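Local coordinates for protein S12 family peptidase (Streptomyces sp. 82F2, PDB 3WWX) that probably hydrolyses amide bonds with preference for D-configured substrates, as a serine hydrolase of the S12 family, related in fold to beta-lactamases, at residues I72-P77 and I96-L101; L102-G107 and N160-L165; K291-V296 and E341-A346. All blocks are in the same frame, centred on the assembly; numbering follows the deposited sequence.

Interaction 1: residues I72-P77 and I96-L101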
loop_
_atom_site.group_PDB
_atom_site.type_symbol
_atom_site.label_atom_id
_atom_site.label_comp_id
_atom_site.label_asym_id
_atom_site.label_seq_id
_atom_site.Cartn_x
_atom_site.Cartn_y
_atom_site.Cartn_z
ATOM N N ILE A 72 8.520 21.371 -3.676
ATOM C CA ILE A 72 8.349 20.669 -4.934
ATOM C C ILE A 72 6.958 20.949 -5.476
ATOM O O ILE A 72 6.025 21.149 -4.706
ATOM C CB ILE A 72 8.555 19.144 -4.743
ATOM C CG1 ILE A 72 8.299 18.391 -6.040
ATOM C CG2 ILE A 72 7.636 18.622 -3.625
ATOM C CD1 ILE A 72 8.876 16.967 -6.043
ATOM N N ASP A 73 6.829 20.976 -6.799
ATOM C CA ASP A 73 5.547 21.039 -7.468
ATOM C C ASP A 73 5.317 19.648 -8.049
ATOM O O ASP A 73 6.127 19.166 -8.828
ATOM C CB ASP A 73 5.598 22.105 -8.575
ATOM C CG ASP A 73 4.262 22.334 -9.255
ATOM O OD1 ASP A 73 3.418 21.428 -9.359
ATOM O OD2 ASP A 73 4.050 23.472 -9.748
ATOM N N LEU A 74 4.239 18.979 -7.657
ATOM C CA LEU A 74 4.003 17.627 -8.179
ATOM C C LEU A 74 3.776 17.583 -9.688
ATOM O O LEU A 74 3.874 16.514 -10.302
ATOM C CB LEU A 74 2.869 16.942 -7.436
ATOM C CG LEU A 74 3.065 16.842 -5.927
ATOM C CD1 LEU A 74 1.872 16.147 -5.323
ATOM C CD2 LEU A 74 4.355 16.125 -5.539
ATOM N N ASP A 75 3.513 18.733 -10.316
ATOM C CA ASP A 75 3.416 18.753 -11.768
ATOM C C ASP A 75 4.775 18.962 -12.433
ATOM O O ASP A 75 4.844 19.019 -13.656
ATOM C CB ASP A 75 2.380 19.775 -12.235
ATOM C CG ASP A 75 0.989 19.414 -11.782
ATOM O OD1 ASP A 75 0.591 18.252 -11.997
ATOM O OD2 ASP A 75 0.311 20.263 -11.184
ATOM N N ASP A 76 5.839 19.036 -11.638
ATOM C CA ASP A 76 7.208 19.006 -12.161
ATOM C C ASP A 76 7.447 17.703 -12.942
ATOM O O ASP A 76 6.981 16.635 -12.533
ATOM C CB ASP A 76 8.255 19.036 -11.035
ATOM C CG ASP A 76 8.428 20.404 -10.377
ATOM O OD1 ASP A 76 8.053 21.438 -10.984
ATOM O OD2 ASP A 76 8.975 20.432 -9.246
ATOM N N PRO A 77 8.212 17.762 -14.031
ATOM C CA PRO A 77 8.654 16.511 -14.650
ATOM C C PRO A 77 9.552 15.704 -13.719
ATOM O O PRO A 77 10.331 16.253 -12.949
ATOM C CB PRO A 77 9.461 16.970 -15.880
ATOM C CG PRO A 77 9.041 18.375 -16.110
ATOM C CD PRO A 77 8.667 18.947 -14.785
ATOM N N ILE A 96 6.839 12.876 -18.015
ATOM C CA ILE A 96 6.065 12.275 -16.923
ATOM C C ILE A 96 6.220 13.155 -15.702
ATOM O O ILE A 96 7.336 13.552 -15.372
ATOM C CB ILE A 96 6.612 10.882 -16.567
ATOM C CG1 ILE A 96 6.442 9.908 -17.733
ATOM C CG2 ILE A 96 5.884 10.305 -15.327
ATOM C CD1 ILE A 96 7.279 8.646 -17.599
ATOM N N THR A 97 5.115 13.458 -15.012
ATOM C CA THR A 97 5.182 14.295 -13.816
ATOM C C THR A 97 5.144 13.453 -12.543
ATOM O O THR A 97 4.774 12.278 -12.574
ATOM C CB THR A 97 4.016 15.286 -13.750
ATOM O OG1 THR A 97 2.789 14.579 -13.550
ATOM C CG2 THR A 97 3.913 16.068 -15.057
ATOM N N VAL A 98 5.550 14.055 -11.434
ATOM C CA VAL A 98 5.547 13.353 -10.159
ATOM C C VAL A 98 4.104 12.958 -9.818
ATOM O O VAL A 98 3.868 11.850 -9.317
ATOM C CB VAL A 98 6.195 14.193 -9.043
ATOM C CG1 VAL A 98 6.133 13.488 -7.713
ATOM C CG2 VAL A 98 7.643 14.523 -9.400
ATOM N N ARG A 99 3.134 13.816 -10.135
ATOM C CA ARG A 99 1.720 13.493 -9.903
ATOM C C ARG A 99 1.311 12.218 -10.623
ATOM O O ARG A 99 0.580 11.398 -10.081
ATOM C CB ARG A 99 0.816 14.645 -10.354
ATOM C CG ARG A 99 -0.660 14.487 -9.957
ATOM C CD ARG A 99 -1.553 15.640 -10.506
ATOM N NE ARG A 99 -1.001 16.934 -10.118
ATOM C CZ ARG A 99 -1.047 17.436 -8.887
ATOM N NH1 ARG A 99 -1.679 16.785 -7.908
ATOM N NH2 ARG A 99 -0.474 18.609 -8.621
ATOM N N GLN A 100 1.787 12.044 -11.854
ATOM C CA GLN A 100 1.453 10.865 -12.633
ATOM C C GLN A 100 2.066 9.578 -12.062
ATOM O O GLN A 100 1.499 8.504 -12.241
ATOM C CB GLN A 100 1.865 11.073 -14.099
ATOM C CG GLN A 100 1.029 12.120 -14.799
ATOM C CD GLN A 100 1.556 12.464 -16.175
ATOM O OE1 GLN A 100 2.762 12.468 -16.411
ATOM N NE2 GLN A 100 0.641 12.754 -17.092
ATOM N N LEU A 101 3.189 9.697 -11.360
ATOM C CA LEU A 101 3.690 8.561 -10.575
ATOM C C LEU A 101 2.669 8.196 -9.520
ATOM O O LEU A 101 2.307 7.028 -9.359
ATOM C CB LEU A 101 5.002 8.898 -9.872
ATOM C CG LEU A 101 6.189 9.399 -10.713
ATOM C CD1 LEU A 101 7.371 9.671 -9.820
ATOM C CD2 LEU A 101 6.548 8.382 -11.808
HETATM O O HOH W 1 0.677 16.293 -13.914
#
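Asp75 and Arg99 meet through a two-point, side-on salt bridge. Arg99 NE donates to Asp75 OD1 (2.8 Å) on its syn side, and Arg99 NH2 reaches Asp75 OD2 (3.1 Å) from above the carboxylate plane. Both oxygens lie near the guanidinium plane, yet the two flat groups are turned 49° apart. A bend in the arginine chain at chi3 (-53°) brings NE round to the carboxylate, while Leu74 CB sits over one guanidinium face, 3.9 Å from NH2. Arg99 NH1 has its own salt bridge, to Glu267. A water links Asp75 OD1 to Thr97 OG1.

Behind this polar edge the side chains of Leu74 and Val98 cross at about a right angle, with Leu74 CD2 against Val98 CG1 at 3.9 Å; Ile72 CD1 adds a looser touch on Val98 CG2. Backbone bonds fix the spacing: Arg99 N donates to Leu74 O (2.8 Å) and Val98 N to Asp76 O (3.1 Å). The turn Asp73-Asp76 is itself braced by an Asx turn, Asp75 N to Asp73 OD1. Its carbonyls thus receive amides from the first turn of helix 98-102, whose N-terminus is closed by a capping box between Thr97 and Gln100.

Interaction 2: residues L102-G107 and N160-L165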
loop_
_atom_site.group_PDB
_atom_site.type_symbol
_atom_site.label_atom_id
_atom_site.label_comp_id
_atom_site.label_asym_id
_atom_site.label_seq_id
_atom_site.Cartn_x
_atom_site.Cartn_y
_atom_site.Cartn_z
ATOM N N LEU A 102 2.172 9.198 -8.804
ATOM C CA LEU A 102 1.373 8.937 -7.612
ATOM C C LEU A 102 -0.026 8.407 -7.883
ATOM O O LEU A 102 -0.604 7.744 -7.021
ATOM C CB LEU A 102 1.300 10.192 -6.743
ATOM C CG LEU A 102 2.629 10.690 -6.213
ATOM C CD1 LEU A 102 2.402 12.037 -5.535
ATOM C CD2 LEU A 102 3.291 9.702 -5.264
ATOM N N ASN A 103 -0.573 8.673 -9.069
ATOM C CA ASN A 103 -1.882 8.147 -9.452
ATOM C C ASN A 103 -1.842 7.057 -10.533
ATOM O O ASN A 103 -2.874 6.639 -11.044
ATOM C CB ASN A 103 -2.849 9.283 -9.824
ATOM C CG ASN A 103 -2.409 10.075 -11.035
ATOM O OD1 ASN A 103 -1.620 9.613 -11.854
ATOM N ND2 ASN A 103 -2.958 11.266 -11.176
ATOM N N HIS A 104 -0.630 6.585 -10.838
ATOM C CA HIS A 104 -0.411 5.483 -11.780
ATOM C C HIS A 104 -0.902 5.786 -13.197
ATOM O O HIS A 104 -1.307 4.881 -13.922
ATOM C CB HIS A 104 -1.033 4.173 -11.281
ATOM C CG HIS A 104 -0.510 3.719 -9.957
ATOM N ND1 HIS A 104 0.773 3.242 -9.772
ATOM C CD2 HIS A 104 -1.104 3.675 -8.748
ATOM C CE1 HIS A 104 0.937 2.923 -8.506
ATOM N NE2 HIS A 104 -0.190 3.177 -7.857
ATOM N N THR A 105 -0.801 7.047 -13.607
ATOM C CA THR A 105 -1.073 7.386 -15.010
ATOM C C THR A 105 0.212 7.667 -15.782
ATOM O O THR A 105 0.159 8.121 -16.930
ATOM C CB THR A 105 -2.046 8.570 -15.130
ATOM O OG1 THR A 105 -1.482 9.751 -14.539
ATOM C CG2 THR A 105 -3.380 8.223 -14.466
ATOM N N SER A 106 1.369 7.388 -15.171
ATOM C CA SER A 106 2.659 7.560 -15.845
ATOM C C SER A 106 2.873 6.611 -17.018
ATOM O O SER A 106 3.540 6.987 -17.990
ATOM C CB SER A 106 3.793 7.347 -14.850
ATOM O OG SER A 106 3.789 5.977 -14.482
ATOM N N GLY A 107 2.346 5.396 -16.930
ATOM C CA GLY A 107 2.606 4.359 -17.920
ATOM C C GLY A 107 3.896 3.588 -17.681
ATOM O O GLY A 107 4.263 2.736 -18.491
ATOM N N ASN A 160 4.387 -0.584 -9.460
ATOM C CA ASN A 160 5.169 -0.412 -8.247
ATOM C C ASN A 160 6.363 0.496 -8.497
ATOM O O ASN A 160 6.838 1.162 -7.576
ATOM C CB ASN A 160 5.566 -1.786 -7.722
ATOM C CG ASN A 160 4.380 -2.529 -7.170
ATOM O OD1 ASN A 160 3.672 -1.999 -6.318
ATOM N ND2 ASN A 160 4.084 -3.688 -7.716
ATOM N N THR A 161 6.849 0.549 -9.739
ATOM C CA THR A 161 7.977 1.421 -10.063
ATOM C C THR A 161 7.623 2.867 -9.776
ATOM O O THR A 161 8.481 3.660 -9.378
ATOM C CB THR A 161 8.365 1.303 -11.539
ATOM O OG1 THR A 161 8.371 -0.082 -11.897
ATOM C CG2 THR A 161 9.758 1.888 -11.769
ATOM N N ASN A 162 6.359 3.217 -9.937
ATOM C CA ASN A 162 5.945 4.593 -9.696
ATOM C C ASN A 162 6.273 5.043 -8.298
ATOM O O ASN A 162 6.700 6.186 -8.119
ATOM C CB ASN A 162 4.458 4.758 -9.932
ATOM C CG ASN A 162 4.116 4.811 -11.400
ATOM O OD1 ASN A 162 4.903 5.320 -12.200
ATOM N ND2 ASN A 162 2.952 4.311 -11.762
ATOM N N PHE A 163 6.096 4.166 -7.309
ATOM C CA PHE A 163 6.328 4.564 -5.922
ATOM C C PHE A 163 7.756 4.366 -5.463
ATOM O O PHE A 163 8.196 5.074 -4.567
ATOM C CB PHE A 163 5.290 3.954 -4.990
ATOM C CG PHE A 163 4.007 4.750 -4.988
ATOM C CD1 PHE A 163 3.154 4.713 -6.087
ATOM C CD2 PHE A 163 3.673 5.560 -3.924
ATOM C CE1 PHE A 163 2.012 5.478 -6.133
ATOM C CE2 PHE A 163 2.511 6.324 -3.965
ATOM C CZ PHE A 163 1.679 6.278 -5.068
ATOM N N VAL A 164 8.513 3.475 -6.094
ATOM C CA VAL A 164 9.957 3.487 -5.895
ATOM C C VAL A 164 10.557 4.819 -6.387
ATOM O O VAL A 164 11.366 5.435 -5.683
ATOM C CB VAL A 164 10.615 2.266 -6.555
ATOM C CG1 VAL A 164 12.127 2.327 -6.427
ATOM C CG2 VAL A 164 10.078 0.996 -5.911
ATOM N N LEU A 165 10.163 5.267 -7.569
ATOM C CA LEU A 165 10.562 6.588 -8.067
ATOM C C LEU A 165 10.110 7.691 -7.106
ATOM O O LEU A 165 10.882 8.599 -6.796
ATOM C CB LEU A 165 9.979 6.809 -9.459
ATOM C CG LEU A 165 10.648 5.950 -10.533
ATOM C CD1 LEU A 165 9.827 5.906 -11.772
ATOM C CD2 LEU A 165 12.071 6.457 -10.817
HETATM O O HOH W 2 1.456 3.723 -14.625
#
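His104 and Ser106 belong to the Leu-Leu-Asn-His-Thr-Ser-Gly sequence at 101-107, a signature recurrent among beta-lactamase-related serine hydrolases, and both hold Asn162 on helix 160-174. The amide of Asn162 is gripped at its two ends. ND2 donates to His104 ND1 (3.1 Å) along a nearly straight N-H (170°); ND1 lies in the amide plane, whereas the donor is tilted from the imidazole plane. OD1 accepts from Ser106 OG at 2.6 Å. Together these bonds fix the amide's rotation, with ND1 serving as the acceptor. With chi1 at 68°, Ser106 OG lies between its backbone N and carbonyl carbon, where it meets Asn162 OD1; it is also hydrogen-bonded to Ile108 N. Water 2 bridges Gly107 N and Asn162 ND2.

Next to these polar groups lies the Phe163 ring. It meets the imidazole obliquely, Phe163 CE1 lying 3.6 Å from His104 NE2; Leu102 O lies at the ring's edge, near its plane, 3.3 Å from Phe163 CZ, and Leu102 CD2 packs on Phe163 CE2 at 3.7 Å. The His104 ring stacks with Tyr158 and meets Tyr283 edge-to-face. The buried contact thus sits where the Schellman motif that ends helix 98-102, with His104 as its C-prime residue, meets the start of helix 160-174, with Lys56 and Leu63 of helix 55-68 alongside.

Interaction 3: residues K291-V296 and E341-A346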
loop_
_atom_site.group_PDB
_atom_site.type_symbol
_atom_site.label_atom_id
_atom_site.label_comp_id
_atom_site.label_asym_id
_atom_site.label_seq_id
_atom_site.Cartn_x
_atom_site.Cartn_y
_atom_site.Cartn_z
ATOM N N LYS A 291 -17.284 3.131 -3.842
ATOM C CA LYS A 291 -18.611 3.237 -3.259
ATOM C C LYS A 291 -19.184 1.847 -3.088
ATOM O O LYS A 291 -19.315 1.089 -4.054
ATOM C CB LYS A 291 -19.534 4.060 -4.142
ATOM C CG LYS A 291 -20.872 4.248 -3.457
ATOM C CD LYS A 291 -21.445 5.633 -3.657
ATOM C CE LYS A 291 -21.740 5.902 -5.098
ATOM N NZ LYS A 291 -22.484 4.772 -5.708
ATOM N N LEU A 292 -19.534 1.517 -1.856
ATOM C CA LEU A 292 -19.973 0.174 -1.503
ATOM C C LEU A 292 -21.459 -0.034 -1.816
ATOM O O LEU A 292 -22.146 0.885 -2.255
ATOM C CB LEU A 292 -19.665 -0.096 -0.036
ATOM C CG LEU A 292 -18.199 0.148 0.354
ATOM C CD1 LEU A 292 -18.054 -0.029 1.838
ATOM C CD2 LEU A 292 -17.256 -0.799 -0.400
ATOM N N SER A 293 -21.937 -1.252 -1.611
ATOM C CA SER A 293 -23.256 -1.641 -2.091
ATOM C C SER A 293 -24.325 -0.741 -1.505
ATOM O O SER A 293 -25.283 -0.388 -2.201
ATOM C CB SER A 293 -23.542 -3.106 -1.742
ATOM O OG SER A 293 -23.644 -3.307 -0.351
ATOM N N CYS A 294 -24.142 -0.368 -0.239
ATOM C CA CYS A 294 -25.110 0.439 0.507
ATOM C C CYS A 294 -24.899 1.932 0.300
ATOM O O CYS A 294 -25.572 2.739 0.944
ATOM C CB CYS A 294 -25.050 0.128 1.992
ATOM S SG CYS A 294 -23.505 0.618 2.816
ATOM N N GLY A 295 -23.986 2.308 -0.586
ATOM C CA GLY A 295 -23.792 3.707 -0.950
ATOM C C GLY A 295 -22.742 4.446 -0.131
ATOM O O GLY A 295 -22.371 5.572 -0.445
ATOM N N VAL A 296 -22.229 3.791 0.893
ATOM C CA VAL A 296 -21.153 4.386 1.670
ATOM C C VAL A 296 -19.862 4.394 0.859
ATOM O O VAL A 296 -19.448 3.367 0.279
ATOM C CB VAL A 296 -20.947 3.669 3.010
ATOM C CG1 VAL A 296 -19.700 4.159 3.725
ATOM C CG2 VAL A 296 -22.160 3.869 3.929
ATOM N N GLU A 341 -18.384 -4.527 7.304
ATOM C CA GLU A 341 -18.181 -3.452 8.255
ATOM C C GLU A 341 -18.964 -2.202 7.885
ATOM O O GLU A 341 -19.629 -1.617 8.753
ATOM C CB GLU A 341 -16.691 -3.121 8.365
ATOM C CG GLU A 341 -16.364 -1.951 9.307
ATOM C CD GLU A 341 -16.826 -2.168 10.740
ATOM O OE1 GLU A 341 -17.137 -1.177 11.425
ATOM O OE2 GLU A 341 -16.831 -3.327 11.222
ATOM N N PHE A 342 -18.884 -1.762 6.640
ATOM C CA PHE A 342 -19.475 -0.472 6.272
ATOM C C PHE A 342 -20.939 -0.562 5.856
ATOM O O PHE A 342 -21.648 0.439 5.916
ATOM C CB PHE A 342 -18.644 0.216 5.199
ATOM C CG PHE A 342 -17.308 0.678 5.695
ATOM C CD1 PHE A 342 -17.175 1.876 6.374
ATOM C CD2 PHE A 342 -16.186 -0.104 5.509
ATOM C CE1 PHE A 342 -15.940 2.283 6.845
ATOM C CE2 PHE A 342 -14.960 0.290 6.003
ATOM C CZ PHE A 342 -14.835 1.484 6.657
ATOM N N CYS A 343 -21.387 -1.750 5.446
ATOM C CA CYS A 343 -22.774 -1.934 4.987
ATOM C C CYS A 343 -23.548 -2.998 5.752
ATOM O O CYS A 343 -24.757 -3.154 5.522
ATOM C CB CYS A 343 -22.790 -2.263 3.494
ATOM S SG CYS A 343 -22.183 -0.926 2.464
ATOM N N GLY A 344 -22.880 -3.711 6.659
ATOM C CA GLY A 344 -23.524 -4.775 7.414
ATOM C C GLY A 344 -23.852 -5.990 6.570
ATOM O O GLY A 344 -24.677 -6.814 6.965
ATOM N N THR A 345 -23.208 -6.105 5.412
ATOM C CA THR A 345 -23.463 -7.186 4.466
ATOM C C THR A 345 -23.014 -8.531 5.035
ATOM O O THR A 345 -21.847 -8.713 5.397
ATOM C CB THR A 345 -22.733 -6.932 3.129
ATOM O OG1 THR A 345 -23.076 -5.636 2.620
ATOM C CG2 THR A 345 -23.105 -7.991 2.089
ATOM N N ALA A 346 -23.951 -9.469 5.122
ATOM C CA ALA A 346 -23.638 -10.828 5.537
ATOM C C ALA A 346 -22.780 -11.505 4.473
ATOM O O ALA A 346 -21.723 -12.069 4.781
ATOM C CB ALA A 346 -24.915 -11.610 5.747
#
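Cys294 and Cys343 are joined by a disulfide, 2.1 Å from SG to SG, with a torsion of -72° about the S-S bond. The two half-cystines come to it differently. Cys294 SG lies between its backbone N and carbonyl carbon, the crowded position (chi1 67°), while Cys343 SG stands anti to its carbonyl carbon, beside N (chi1 -65°). Cys294 SG also rests 3.6 Å from Phe342 O.

Apolar side chains pack beside the bridge. Leu292 CB touches Cys343 SG at 3.6 Å, and further out Leu292 CD1 presses closely on Phe342 CB (3.4 Å). The leucine and phenylalanine side chains cross at a slant. CD1 lies nearest CB and CG of Phe342, at the ring's attachment. Val296 approaches more loosely, CG1 lying 4.3 Å from Phe342 CD1 and CG2 4.0 Å from Phe342 O. No hydrogen bond spans the two segments directly; instead Ser293 OG and Thr345 OG1 both bond to Glu339 OE1.

Leu292-Gly295 form a type I beta turn in the connection between strands 288-291 and 297-305. The disulfide ties it to the C-terminal end of helix 334-343, while the Phe342 side chain also touches Val298, Gln313, Thr315 and Leu322 on strands 297-305, 308-315 and 320-326.

How the interactions relate
Interactions 1 and 2 are consecutive: helix 98-102 starts in interaction 1 and ends in interaction 2. Their centres are 10 Å apart and they touch directly. Gln100 O takes a probable hydrogen bond from Thr105 N (3.0 Å), Leu101 O packs on Asn162 CB (3.2 Å), and Ile96 CG2 meets Ser106 CB. Interaction 2 probably borders the active site: Lys56 fits the family's Ser-x-x-Lys motif, Tyr158 and Asn160 its Tyr-x-Asn motif; Asn160 OD1 is hydrogen-bonded to Lys56 NZ, and Lys56 and Tyr158 touch His104. Interaction 3 is remote, its centre 30 Å from that of interaction 2 and 35 Å from that of interaction 1. From its turn, strand 297-305 leads to Gly304 and Ile305 of the octane 1,8-diamine pocket.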